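Mariner Mos1 transposase (Drosophila mauritiana, PDB 4MDB) mediates cut-and-paste transposition of the Mos1 transposon through a catalytic domain that uses two divalent metal ions, seen here with magnesium and the inhibitor raltegravir. Local coordinates at residues 35-40 and 132-137; 90-93 and 97-100. The protein carries 1 engineered substitution. All blocks are in the same frame, centred on the assembly; numbering follows the deposited sequence.

Interaction 1. Residues 35-40 and 132-137; sequences GDEKWI and PSHTAR. With MG (magnesium ion), chain D; MG (magnesium ion), chain C; RLT (N-(4-fluorobenzyl)-5-hydroxy-1-methyl-2-(1-methyl-1-{[(5-methyl-1,3,4-oxadiazol-2-yl)carbonyl]amino}ethyl)-6-oxo-1,6-di hydropyrimidine-4-carboxamide), chain B.
His134 NE2 donates a hydrogen bond to OE1 of Glu37 at 2.7 Å, a nearly straight bond with an N-H...O angle of 175°. This His-carboxylate pair borders the two-metal DDD site of the RNase H-like catalytic domain. It ties the central strand 32-42 to the short, weakly bonded helix 132-135 that follows strand 125-127. The two side chains approach from opposite directions. OE1 accepts through its syn lone pair and lies almost in the imidazole plane, and the carboxylate itself is turned only 21° from the ring. Glutamate suits this place because its chain, bent at its second torsion, brings the carboxylate to the ring edge while its second oxygen serves the metal site. That oxygen, OE2, accepts a bond from water 2, which is a ligand of the magnesium ion of chain D; Glu37 therefore belongs to the second shell of this metal. Its backbone O accepts hydrogen bonds from water 3, on the same ion, and from water 1, on the magnesium ion of chain C.

The neighbouring Asp36 is first-shell. CG stands anti to the backbone N, chi1 -168°, and its short carboxylate bridges the metals, with OD1 2.1 Å from the chain D magnesium. Asp129 and Asp164 complete the acidic triad, one on each ion. Raltegravir lends both metals its OAH and chelates each with a further oxygen.

Farther out, the His134 ring stacks with Tyr99 and His128, and its ND1 is hydrogen-bonded to the backbone O of Asp129, so both ring nitrogens are engaged and the ring's rotation is fixed. The turn carrying His134 is held by Thr135 N, which bonds to Pro132 O at 3.0 Å.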
loop_
_atom_site.group_PDB
_atom_site.type_symbol
_atom_site.label_atom_id
_atom_site.label_comp_id
_atom_site.label_asym_id
_atom_site.label_seq_id
_atom_site.Cartn_x
_atom_site.Cartn_y
_atom_site.Cartn_z
ATOM N N GLY A 35 -1.192 1.381 -0.742
ATOM C CA GLY A 35 -1.064 0.409 -1.809
ATOM C C GLY A 35 0.352 0.078 -2.102
ATOM O O GLY A 35 1.306 0.764 -1.663
ATOM N N ASP A 36 0.505 -0.966 -2.879
ATOM C CA ASP A 36 1.873 -1.491 -3.206
ATOM C C ASP A 36 1.675 -2.591 -4.277
ATOM O O ASP A 36 0.572 -3.122 -4.521
ATOM C CB ASP A 36 2.514 -2.122 -1.976
ATOM C CG ASP A 36 4.003 -2.412 -2.125
ATOM O OD1 ASP A 36 4.653 -1.636 -2.831
ATOM O OD2 ASP A 36 4.374 -3.420 -1.446
ATOM N N GLU A 37 2.810 -2.948 -4.899
ATOM C CA GLU A 37 2.910 -3.944 -5.950
ATOM C C GLU A 37 3.580 -5.202 -5.408
ATOM O O GLU A 37 4.507 -5.128 -4.603
ATOM C CB GLU A 37 3.765 -3.348 -7.084
ATOM C CG GLU A 37 3.191 -2.127 -7.762
ATOM C CD GLU A 37 3.667 -0.763 -7.197
ATOM O OE1 GLU A 37 3.524 0.272 -7.931
ATOM O OE2 GLU A 37 4.167 -0.750 -6.037
ATOM N N LYS A 38 3.157 -6.354 -5.887
ATOM C CA LYS A 38 3.800 -7.660 -5.597
ATOM C C LYS A 38 3.707 -8.595 -6.804
ATOM O O LYS A 38 2.668 -8.665 -7.440
ATOM C CB LYS A 38 3.090 -8.317 -4.414
ATOM C CG LYS A 38 3.502 -9.727 -4.053
ATOM C CD LYS A 38 2.918 -10.150 -2.733
ATOM C CE LYS A 38 3.294 -11.584 -2.349
ATOM N NZ LYS A 38 4.780 -11.739 -2.229
ATOM N N TRP A 39 4.768 -9.332 -7.096
ATOM C CA TRP A 39 4.725 -10.340 -8.126
ATOM C C TRP A 39 3.987 -11.578 -7.663
ATOM O O TRP A 39 4.189 -12.044 -6.551
ATOM C CB TRP A 39 6.184 -10.763 -8.504
ATOM C CG TRP A 39 7.041 -9.793 -9.260
ATOM C CD1 TRP A 39 8.189 -9.186 -8.798
ATOM C CD2 TRP A 39 6.863 -9.360 -10.614
ATOM N NE1 TRP A 39 8.729 -8.389 -9.806
ATOM C CE2 TRP A 39 7.937 -8.474 -10.922
ATOM C CE3 TRP A 39 5.886 -9.608 -11.603
ATOM C CZ2 TRP A 39 8.073 -7.870 -12.189
ATOM C CZ3 TRP A 39 6.007 -8.976 -12.861
ATOM C CH2 TRP A 39 7.103 -8.135 -13.141
ATOM N N ILE A 40 3.191 -12.169 -8.557
ATOM C CA ILE A 40 2.535 -13.426 -8.326
ATOM C C ILE A 40 2.940 -14.303 -9.543
ATOM O O ILE A 40 2.955 -13.827 -10.699
ATOM C CB ILE A 40 1.006 -13.349 -8.248
ATOM C CG1 ILE A 40 0.561 -12.349 -7.147
ATOM C CG2 ILE A 40 0.496 -14.798 -8.069
ATOM C CD1 ILE A 40 -0.943 -12.195 -7.093
ATOM N N PRO A 132 10.543 4.406 -7.893
ATOM C CA PRO A 132 10.687 5.572 -8.817
ATOM C C PRO A 132 9.429 5.975 -9.577
ATOM O O PRO A 132 9.174 7.183 -9.673
ATOM C CB PRO A 132 11.805 5.120 -9.792
ATOM C CG PRO A 132 12.613 4.210 -8.946
ATOM C CD PRO A 132 11.656 3.451 -8.002
ATOM N N SER A 133 8.630 5.042 -10.072
ATOM C CA SER A 133 7.369 5.421 -10.763
ATOM C C SER A 133 6.383 6.103 -9.845
ATOM O O SER A 133 5.513 6.878 -10.332
ATOM C CB SER A 133 6.670 4.261 -11.438
ATOM O OG SER A 133 6.262 3.257 -10.530
ATOM N N HIS A 134 6.560 5.890 -8.562
ATOM C CA HIS A 134 5.696 6.567 -7.527
ATOM C C HIS A 134 6.082 8.036 -7.304
ATOM O O HIS A 134 5.312 8.785 -6.721
ATOM C CB HIS A 134 5.793 5.836 -6.194
ATOM C CG HIS A 134 5.239 4.450 -6.200
ATOM N ND1 HIS A 134 5.062 3.725 -5.046
ATOM C CD2 HIS A 134 4.778 3.673 -7.192
ATOM C CE1 HIS A 134 4.521 2.567 -5.321
ATOM N NE2 HIS A 134 4.374 2.500 -6.630
ATOM N N THR A 135 7.272 8.445 -7.719
ATOM C CA THR A 135 7.702 9.841 -7.405
ATOM C C THR A 135 8.085 10.567 -8.683
ATOM O O THR A 135 8.583 11.700 -8.584
ATOM C CB THR A 135 8.914 9.902 -6.456
ATOM O OG1 THR A 135 10.024 9.285 -7.116
ATOM C CG2 THR A 135 8.652 9.156 -5.126
ATOM N N ALA A 136 7.841 9.954 -9.847
ATOM C CA ALA A 136 8.164 10.620 -11.141
ATOM C C ALA A 136 7.358 11.882 -11.332
ATOM O O ALA A 136 6.299 12.017 -10.750
ATOM C CB ALA A 136 7.888 9.727 -12.331
ATOM N N ARG A 137 7.788 12.762 -12.239
ATOM C CA ARG A 137 7.204 14.136 -12.298
ATOM C C ARG A 137 5.727 14.121 -12.595
ATOM O O ARG A 137 4.960 14.849 -11.969
ATOM C CB ARG A 137 7.934 15.028 -13.352
ATOM C CG ARG A 137 7.479 16.509 -13.415
ATOM C CD ARG A 137 7.645 17.169 -14.810
ATOM N NE ARG A 137 6.519 16.806 -15.693
ATOM C CZ ARG A 137 6.527 15.863 -16.646
ATOM N NH1 ARG A 137 7.623 15.181 -16.945
ATOM N NH2 ARG A 137 5.419 15.616 -17.325
HETATM MG MG MG D . 6.698 -1.646 -3.189
HETATM MG MG MG C . 5.974 -4.338 -0.860
HETATM C CAA RLT B . 14.866 2.084 -1.279
HETATM C CAB RLT B . 9.992 -6.114 0.487
HETATM C CAC RLT B . 12.724 -4.753 0.684
HETATM C CAD RLT B . 12.541 -6.055 -1.731
HETATM O OAE RLT B . 8.697 -1.425 -3.571
HETATM O OAF RLT B . 12.583 -1.846 -0.096
HETATM O OAG RLT B . 7.794 -5.134 -0.133
HETATM O OAH RLT B . 7.306 -3.066 -1.751
HETATM F FAI RLT B . 13.421 3.907 -2.649
HETATM C CAJ RLT B . 11.693 2.252 -2.655
HETATM C CAK RLT B . 13.422 2.166 -4.301
HETATM C CAL RLT B . 11.114 1.091 -3.209
HETATM C CAM RLT B . 12.854 1.013 -4.859
HETATM C CAN RLT B . 11.130 -0.799 -4.948
HETATM N NAO RLT B . 15.483 0.015 -2.827
HETATM N NAP RLT B . 15.009 -1.321 -2.748
HETATM N NAQ RLT B . 11.059 -3.337 -1.944
HETATM N NAR RLT B . 10.961 -1.753 -3.845
HETATM N NAS RLT B . 13.339 -3.610 -1.432
HETATM O OAT RLT B . 14.034 -0.095 -1.109
HETATM C CAU RLT B . 9.754 -1.874 -3.216
HETATM C CAV RLT B . 13.268 -2.313 -1.021
HETATM C CAW RLT B . 14.864 0.686 -1.821
HETATM C CAX RLT B . 12.859 2.796 -3.202
HETATM C CAY RLT B . 11.697 0.460 -4.333
HETATM C CAZ RLT B . 8.583 -3.461 -1.651
HETATM C CBA RLT B . 14.125 -1.319 -1.715
HETATM C CBB RLT B . 9.782 -2.861 -2.207
HETATM C CBC RLT B . 11.232 -4.361 -1.069
HETATM C CBD RLT B . 8.756 -4.524 -0.693
HETATM N NBE RLT B . 10.072 -4.967 -0.471
HETATM C CBF RLT B . 12.768 -4.801 -0.842
HETATM O O HOH W 1 5.801 -5.778 -2.303
HETATM O O HOH W 2 6.428 -0.384 -4.817
HETATM O O HOH W 3 6.482 -3.206 -4.572
#

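Interaction 2. Residues 90-93 and 97-100; sequences PGET and ARYQ. Unlike the reference sequence in segment 90-93: Pro90 (reference Arg).
The irregular chain of 90-93 approaches the start of helix 96-113 most closely between Thr93 and Arg98, whose CA atoms are 8.7 Å apart, so long side chains must span the gap. Glu92 and Arg98 do so, both pointing toward each other and crossing at about a right angle. Their flat ends are stacked: carboxylate and guanidinium planes differ by only 14°, and Glu92 OE2 sits 3.1 Å above the Arg98 plane, displaced toward its rim. The nearest charged atoms, Glu92 OE2 and Arg98 NH1, are 3.4 Å apart. This is a salt bridge of charge alone, because no N-H points at the oxygen lying over the face. Arg98 reaches this position with CG anti to its own N (chi1 -172°) and a bend at chi3 (-56°) that turns the guanidinium under the carboxylate.

In the fold, the contact closes the connection from strand 81-87, at the edge of the RNase H-like sheet, into the helix 96-113 that packs beside it. Asn95 OD1 accepts a hydrogen bond from Arg98 N near the start of the helix. On this surface two long, flexible charged residues suit the place, since they can pair across the loop while keeping contact with solvent.

Thr93 turns its side chain away and contributes backbone: its O lies 3.5 Å from Arg98 NE, set obliquely to the guanidinium. Glu92 OE2 has a second, weak partner in the backbone N of Lys89.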
loop_
_atom_site.group_PDB
_atom_site.type_symbol
_atom_site.label_atom_id
_atom_site.label_comp_id
_atom_site.label_asym_id
_atom_site.label_seq_id
_atom_site.Cartn_x
_atom_site.Cartn_y
_atom_site.Cartn_z
ATOM N N PRO A 90 1.320 -10.739 -18.051
ATOM C CA PRO A 90 2.536 -11.407 -17.621
ATOM C C PRO A 90 3.827 -10.739 -18.053
ATOM O O PRO A 90 3.961 -10.326 -19.199
ATOM C CB PRO A 90 2.378 -12.810 -18.211
ATOM C CG PRO A 90 0.906 -13.057 -18.091
ATOM C CD PRO A 90 0.237 -11.713 -18.284
ATOM N N GLY A 91 4.738 -10.566 -17.094
ATOM C CA GLY A 91 6.037 -9.975 -17.342
ATOM C C GLY A 91 6.101 -8.448 -17.350
ATOM O O GLY A 91 7.167 -7.903 -17.154
ATOM N N GLU A 92 4.963 -7.773 -17.559
ATOM C CA GLU A 92 4.901 -6.297 -17.678
ATOM C C GLU A 92 4.994 -5.637 -16.288
ATOM O O GLU A 92 4.577 -6.196 -15.269
ATOM C CB GLU A 92 3.716 -5.868 -18.585
ATOM C CG GLU A 92 2.661 -4.860 -18.129
ATOM C CD GLU A 92 1.376 -4.952 -18.990
ATOM O OE1 GLU A 92 1.513 -5.222 -20.213
ATOM O OE2 GLU A 92 0.227 -4.794 -18.465
ATOM N N THR A 93 5.627 -4.477 -16.280
ATOM C CA THR A 93 6.073 -3.811 -15.081
ATOM C C THR A 93 5.279 -2.492 -14.999
ATOM O O THR A 93 4.679 -2.063 -15.976
ATOM C CB THR A 93 7.601 -3.550 -15.247
ATOM O OG1 THR A 93 8.233 -3.477 -13.968
ATOM C CG2 THR A 93 7.878 -2.307 -16.099
ATOM N N ALA A 97 3.899 6.097 -16.692
ATOM C CA ALA A 97 2.623 6.318 -17.349
ATOM C C ALA A 97 1.535 5.387 -16.837
ATOM O O ALA A 97 0.357 5.769 -16.705
ATOM C CB ALA A 97 2.757 6.168 -18.883
ATOM N N ARG A 98 1.944 4.153 -16.557
ATOM C CA ARG A 98 1.023 3.175 -16.021
ATOM C C ARG A 98 0.595 3.562 -14.634
ATOM O O ARG A 98 -0.580 3.398 -14.319
ATOM C CB ARG A 98 1.611 1.791 -15.973
ATOM C CG ARG A 98 0.502 0.791 -15.594
ATOM C CD ARG A 98 0.983 -0.643 -15.689
ATOM N NE ARG A 98 1.496 -0.905 -17.032
ATOM C CZ ARG A 98 0.743 -1.291 -18.052
ATOM N NH1 ARG A 98 -0.575 -1.513 -17.901
ATOM N NH2 ARG A 98 1.330 -1.489 -19.229
ATOM N N TYR A 99 1.524 4.062 -13.829
ATOM C CA TYR A 99 1.165 4.387 -12.418
ATOM C C TYR A 99 0.190 5.585 -12.424
ATOM O O TYR A 99 -0.755 5.613 -11.611
ATOM C CB TYR A 99 2.373 4.684 -11.538
ATOM C CG TYR A 99 2.051 4.611 -10.078
ATOM C CD1 TYR A 99 1.652 3.485 -9.511
ATOM C CD2 TYR A 99 2.214 5.718 -9.272
ATOM C CE1 TYR A 99 1.376 3.438 -8.132
ATOM C CE2 TYR A 99 1.909 5.674 -7.916
ATOM C CZ TYR A 99 1.536 4.499 -7.373
ATOM O OH TYR A 99 1.282 4.391 -5.988
ATOM N N GLN A 100 0.439 6.558 -13.309
ATOM C CA GLN A 100 -0.424 7.724 -13.405
ATOM C C GLN A 100 -1.830 7.298 -13.731
ATOM O O GLN A 100 -2.781 7.729 -13.082
ATOM C CB GLN A 100 0.143 8.671 -14.480
ATOM C CG GLN A 100 -0.675 9.848 -14.920
ATOM C CD GLN A 100 0.244 10.774 -15.700
ATOM O OE1 GLN A 100 0.898 10.369 -16.674
ATOM N NE2 GLN A 100 0.387 11.967 -15.214
#

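Overall arrangement
Interaction 1 lies partly buried beside the metals and joins the central strand to the short helix 132-135, whereas interaction 2 is a surface contact between a loop and the helix that follows it. Along the chain, 90-93 and 97-100 fall inside the long loop closed by interaction 1. The chemistry of the two contacts follows their place: a directed, nearly coplanar hydrogen bond beside the metal site, against a stacked pairing of charges outside. The two touch mainly through Tyr99, whose ring packs beside Glu37 and on His134, its CZ 3.4 Å from His134 CD2, and where Trp39 packs on the backbone of Glu92. Helix 96-113 thus presents Tyr99 to the catalytic neighbourhood and Arg98 to the loop.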